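Local coordinates for phosphate-binding protein (Xanthomonas axonopodis pv. citri, PDB 5UB3), which probably serves as a periplasmic ligand-binding receptor of the phosphonate-binding family, thought to work in a pair with a diguanylate cyclase, and here is bound to chloride, at residues Q110-S122 and G154-V167. Numbering follows the deposited sequence.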
loop_
_atom_site.group_PDB
_atom_site.type_symbol
_atom_site.label_atom_id
_atom_site.label_comp_id
_atom_site.label_asym_id
_atom_site.label_seq_id
_atom_site.Cartn_x
_atom_site.Cartn_y
_atom_site.Cartn_z
ATOM N N GLN A 110 -21.556 -0.015 -14.009
ATOM C CA GLN A 110 -21.356 -0.748 -15.300
ATOM C C GLN A 110 -20.172 -1.695 -15.348
ATOM O O GLN A 110 -19.907 -2.310 -16.405
ATOM C CB GLN A 110 -21.258 0.249 -16.443
ATOM C CG GLN A 110 -22.548 1.033 -16.620
ATOM C CD GLN A 110 -22.400 2.191 -17.597
ATOM O OE1 GLN A 110 -21.391 2.337 -18.253
ATOM N NE2 GLN A 110 -23.440 3.009 -17.701
ATOM N N LEU A 111 -19.464 -1.864 -14.222
ATOM C CA LEU A 111 -18.526 -2.979 -14.104
ATOM C C LEU A 111 -19.189 -4.365 -14.187
ATOM O O LEU A 111 -18.506 -5.347 -14.522
ATOM C CB LEU A 111 -17.754 -2.955 -12.789
ATOM C CG LEU A 111 -16.337 -2.493 -12.893
ATOM C CD1 LEU A 111 -16.338 -0.996 -13.240
ATOM C CD2 LEU A 111 -15.688 -2.757 -11.549
ATOM N N ARG A 112 -20.490 -4.445 -13.890
ATOM C CA ARG A 112 -21.229 -5.714 -13.971
ATOM C C ARG A 112 -21.184 -6.279 -15.363
ATOM O O ARG A 112 -21.246 -5.556 -16.338
ATOM C CB ARG A 112 -22.634 -5.579 -13.365
ATOM C CG ARG A 112 -22.476 -5.124 -11.893
ATOM C CD ARG A 112 -23.572 -5.491 -10.926
ATOM N NE ARG A 112 -24.805 -4.900 -11.388
ATOM C CZ ARG A 112 -25.925 -5.552 -11.722
ATOM N NH1 ARG A 112 -26.080 -6.889 -11.609
ATOM N NH2 ARG A 112 -26.943 -4.821 -12.142
ATOM N N GLY A 113 -20.885 -7.559 -15.457
ATOM C CA GLY A 113 -20.511 -8.164 -16.727
ATOM C C GLY A 113 -19.103 -8.030 -17.228
ATOM O O GLY A 113 -18.780 -8.589 -18.240
ATOM N N HIS A 114 -18.237 -7.302 -16.535
ATOM C CA HIS A 114 -16.927 -6.955 -17.040
ATOM C C HIS A 114 -15.834 -7.378 -16.087
ATOM O O HIS A 114 -16.110 -7.811 -14.973
ATOM C CB HIS A 114 -16.859 -5.460 -17.294
ATOM C CG HIS A 114 -17.672 -5.053 -18.473
ATOM N ND1 HIS A 114 -18.906 -4.468 -18.350
ATOM C CD2 HIS A 114 -17.477 -5.248 -19.795
ATOM C CE1 HIS A 114 -19.426 -4.281 -19.547
ATOM N NE2 HIS A 114 -18.571 -4.743 -20.443
ATOM N N THR A 115 -14.602 -7.238 -16.524
ATOM C CA THR A 115 -13.479 -7.721 -15.779
ATOM C C THR A 115 -12.639 -6.532 -15.268
ATOM O O THR A 115 -12.534 -5.486 -15.880
ATOM C CB THR A 115 -12.639 -8.701 -16.632
ATOM O OG1 THR A 115 -12.183 -8.009 -17.773
ATOM C CG2 THR A 115 -13.455 -9.842 -17.079
ATOM N N LEU A 116 -12.057 -6.749 -14.118
ATOM C CA LEU A 116 -11.255 -5.757 -13.440
ATOM C C LEU A 116 -9.871 -6.338 -13.143
ATOM O O LEU A 116 -9.790 -7.379 -12.572
ATOM C CB LEU A 116 -11.945 -5.445 -12.131
ATOM C CG LEU A 116 -11.237 -4.568 -11.118
ATOM C CD1 LEU A 116 -11.094 -3.126 -11.580
ATOM C CD2 LEU A 116 -12.065 -4.585 -9.856
ATOM N N ALA A 117 -8.819 -5.591 -13.457
ATOM C CA ALA A 117 -7.451 -5.894 -13.141
ATOM C C ALA A 117 -7.091 -5.319 -11.794
ATOM O O ALA A 117 -7.139 -4.112 -11.622
ATOM C CB ALA A 117 -6.510 -5.271 -14.199
ATOM N N LEU A 118 -6.703 -6.183 -10.878
ATOM C CA LEU A 118 -6.199 -5.794 -9.578
ATOM C C LEU A 118 -4.785 -6.251 -9.405
ATOM O O LEU A 118 -4.245 -7.001 -10.211
ATOM C CB LEU A 118 -7.073 -6.433 -8.541
ATOM C CG LEU A 118 -8.523 -5.955 -8.663
ATOM C CD1 LEU A 118 -9.369 -6.567 -7.548
ATOM C CD2 LEU A 118 -8.581 -4.458 -8.549
ATOM N N GLN A 119 -4.179 -5.833 -8.313
ATOM C CA GLN A 119 -2.792 -6.096 -8.138
ATOM C C GLN A 119 -2.415 -7.365 -7.386
ATOM O O GLN A 119 -2.021 -8.345 -8.014
ATOM C CB GLN A 119 -2.150 -4.871 -7.575
ATOM C CG GLN A 119 -2.004 -3.825 -8.658
ATOM C CD GLN A 119 -1.638 -2.474 -8.115
ATOM O OE1 GLN A 119 -0.645 -2.310 -7.373
ATOM N NE2 GLN A 119 -2.427 -1.475 -8.485
ATOM N N ASN A 120 -2.398 -7.321 -6.079
ATOM C CA ASN A 120 -2.199 -8.492 -5.241
ATOM C C ASN A 120 -2.935 -8.149 -3.973
ATOM O O ASN A 120 -3.291 -6.989 -3.790
ATOM C CB ASN A 120 -0.727 -8.758 -4.873
ATOM C CG ASN A 120 -0.060 -7.551 -4.238
ATOM O OD1 ASN A 120 -0.446 -7.048 -3.153
ATOM N ND2 ASN A 120 0.917 -7.034 -4.944
ATOM N N ALA A 121 -3.084 -9.112 -3.059
ATOM C CA ALA A 121 -3.966 -8.955 -1.884
ATOM C C ALA A 121 -3.478 -7.942 -0.833
ATOM O O ALA A 121 -4.274 -7.461 -0.004
ATOM C CB ALA A 121 -4.239 -10.309 -1.262
ATOM N N SER A 122 -2.186 -7.597 -0.900
ATOM C CA SER A 122 -1.575 -6.664 -0.006
ATOM C C SER A 122 -1.665 -5.200 -0.505
ATOM O O SER A 122 -1.304 -4.264 0.232
ATOM C CB SER A 122 -0.131 -7.152 0.284
ATOM O OG SER A 122 -0.150 -8.561 0.676
ATOM N N GLY A 154 -24.427 -10.265 -14.694
ATOM C CA GLY A 154 -24.889 -9.657 -13.496
ATOM C C GLY A 154 -23.734 -9.395 -12.554
ATOM O O GLY A 154 -23.884 -8.600 -11.631
ATOM N N SER A 155 -22.573 -10.018 -12.747
ATOM C CA SER A 155 -21.455 -9.800 -11.792
ATOM C C SER A 155 -20.199 -9.317 -12.530
ATOM O O SER A 155 -20.084 -9.536 -13.732
ATOM C CB SER A 155 -21.163 -11.079 -11.016
ATOM O OG SER A 155 -22.290 -11.468 -10.278
ATOM N N ALA A 156 -19.306 -8.643 -11.826
ATOM C CA ALA A 156 -17.978 -8.435 -12.328
ATOM C C ALA A 156 -17.110 -9.643 -11.950
ATOM O O ALA A 156 -17.534 -10.593 -11.224
ATOM C CB ALA A 156 -17.393 -7.185 -11.743
ATOM N N GLY A 157 -15.892 -9.607 -12.445
ATOM C CA GLY A 157 -14.873 -10.535 -12.071
ATOM C C GLY A 157 -13.532 -9.829 -12.073
ATOM O O GLY A 157 -13.335 -8.833 -12.828
ATOM N N TYR A 158 -12.623 -10.318 -11.261
ATOM C CA TYR A 158 -11.307 -9.708 -11.197
ATOM C C TYR A 158 -10.231 -10.671 -11.522
ATOM O O TYR A 158 -10.364 -11.884 -11.275
ATOM C CB TYR A 158 -11.034 -9.012 -9.875
ATOM C CG TYR A 158 -10.817 -9.893 -8.706
ATOM C CD1 TYR A 158 -11.873 -10.409 -8.034
ATOM C CD2 TYR A 158 -9.539 -10.192 -8.254
ATOM C CE1 TYR A 158 -11.681 -11.220 -6.948
ATOM C CE2 TYR A 158 -9.342 -10.980 -7.163
ATOM C CZ TYR A 158 -10.417 -11.487 -6.515
ATOM O OH TYR A 158 -10.294 -12.277 -5.423
ATOM N N LEU A 159 -9.172 -10.115 -12.089
ATOM C CA LEU A 159 -7.958 -10.840 -12.368
ATOM C C LEU A 159 -6.778 -10.149 -11.684
ATOM O O LEU A 159 -6.561 -8.940 -11.876
ATOM C CB LEU A 159 -7.724 -10.838 -13.852
ATOM C CG LEU A 159 -8.718 -11.680 -14.604
ATOM C CD1 LEU A 159 -8.801 -11.244 -16.043
ATOM C CD2 LEU A 159 -8.280 -13.125 -14.488
ATOM N N MET A 160 -5.996 -10.933 -10.971
ATOM C CA MET A 160 -4.758 -10.424 -10.361
ATOM C C MET A 160 -3.671 -10.477 -11.407
ATOM O O MET A 160 -3.323 -11.548 -11.852
ATOM C CB MET A 160 -4.344 -11.262 -9.174
ATOM C CG MET A 160 -5.457 -11.435 -8.162
ATOM S SD MET A 160 -5.816 -9.894 -7.314
ATOM C CE MET A 160 -5.199 -10.423 -5.709
ATOM N N VAL A 161 -3.126 -9.315 -11.736
ATOM C CA VAL A 161 -2.039 -9.200 -12.708
ATOM C C VAL A 161 -0.675 -8.794 -12.069
ATOM O O VAL A 161 0.319 -8.619 -12.772
ATOM C CB VAL A 161 -2.461 -8.263 -13.838
ATOM C CG1 VAL A 161 -3.782 -8.705 -14.457
ATOM C CG2 VAL A 161 -2.581 -6.819 -13.377
ATOM N N GLY A 162 -0.646 -8.633 -10.750
ATOM C CA GLY A 162 0.573 -8.281 -9.994
ATOM C C GLY A 162 0.911 -6.789 -10.021
ATOM O O GLY A 162 0.541 -6.004 -9.114
ATOM N N SER A 163 1.595 -6.383 -11.072
ATOM C CA SER A 163 2.259 -5.103 -11.055
ATOM C C SER A 163 1.278 -4.002 -11.444
ATOM O O SER A 163 0.282 -4.217 -12.163
ATOM C CB SER A 163 3.437 -5.096 -12.008
ATOM O OG SER A 163 2.981 -4.899 -13.318
ATOM N N LYS A 164 1.586 -2.799 -11.016
ATOM C CA LYS A 164 0.758 -1.658 -11.447
ATOM C C LYS A 164 0.767 -1.476 -12.994
ATOM O O LYS A 164 -0.277 -1.151 -13.640
ATOM C CB LYS A 164 1.210 -0.428 -10.735
ATOM C CG LYS A 164 1.005 -0.464 -9.234
ATOM C CD LYS A 164 1.663 0.719 -8.565
ATOM C CE LYS A 164 1.516 0.556 -7.086
ATOM N NZ LYS A 164 1.889 1.806 -6.414
ATOM N N LEU A 165 1.944 -1.699 -13.591
ATOM C CA LEU A 165 2.102 -1.533 -15.032
ATOM C C LEU A 165 1.252 -2.546 -15.733
ATOM O O LEU A 165 0.638 -2.255 -16.750
ATOM C CB LEU A 165 3.569 -1.727 -15.444
ATOM C CG LEU A 165 3.886 -1.611 -16.950
ATOM C CD1 LEU A 165 3.321 -0.344 -17.568
ATOM C CD2 LEU A 165 5.388 -1.673 -17.179
ATOM N N ASN A 166 1.206 -3.760 -15.186
ATOM C CA ASN A 166 0.311 -4.782 -15.754
ATOM C C ASN A 166 -1.171 -4.394 -15.720
ATOM O O ASN A 166 -1.900 -4.621 -16.667
ATOM C CB ASN A 166 0.547 -6.132 -15.088
ATOM C CG ASN A 166 1.806 -6.849 -15.598
ATOM O OD1 ASN A 166 2.532 -6.370 -16.470
ATOM N ND2 ASN A 166 2.037 -8.012 -15.054
ATOM N N VAL A 167 -1.625 -3.782 -14.643
ATOM C CA VAL A 167 -3.009 -3.294 -14.627
ATOM C C VAL A 167 -3.211 -2.378 -15.839
ATOM O O VAL A 167 -4.141 -2.516 -16.598
ATOM C CB VAL A 167 -3.288 -2.523 -13.346
ATOM C CG1 VAL A 167 -4.653 -1.894 -13.397
ATOM C CG2 VAL A 167 -3.207 -3.448 -12.144
#
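Leu118 lays its CD1 methyl against Tyr158, 3.7 Å from Tyr158 CD2, the two side chains crossing at about a right angle. The tyrosine ring reaches this place because CG sits between the backbone N and the carbonyl carbon (chi1 72°), and the Tyr158 side chain also touches Met131 of helix 124-136. On the same face of the sheet, Met160 folds back through chi2 and chi3: SD lies 3.9 Å from Leu118 CB, while CE lodges against Asn120 CA and Ala121 N. Ala117 faces the other way, its CB 3.9 Å from CG1 of Val167, which starts the packing of helix 164-172 on the sheet. Close by, the extended Gln119 side chain meets Val167 CG2 with its CG and runs obliquely over Lys164, bringing OE1 to 3.1 Å from Lys164 CG; the lysine ammonium itself pairs with Asp185.

Between the two faces runs a parallel ladder in which Leu116 and Leu118 each donate and accept, with a nearly straight bond from Val161 N to Leu118 O (171°), followed by a weak one from Gly162 N to Gln119 O. At the opposite end Arg112 NH1 takes a lone pair of Gly154 O at 2.8 Å, in the carbonyl plane, and Gly113 N reaches Ser155 O from above its carbonyl plane. Ser163 OG caps helix 164-172 by accepting from Asn166 N, and Asn166 ND2 in turn holds Val161 O.

Strand 115-118 thus lies between strands 156-160 and 178-182, as an inner strand of one lobe of the periplasmic binding protein fold. Backbone bonds fix the pairing, whereas apolar contacts seat a helix on each face.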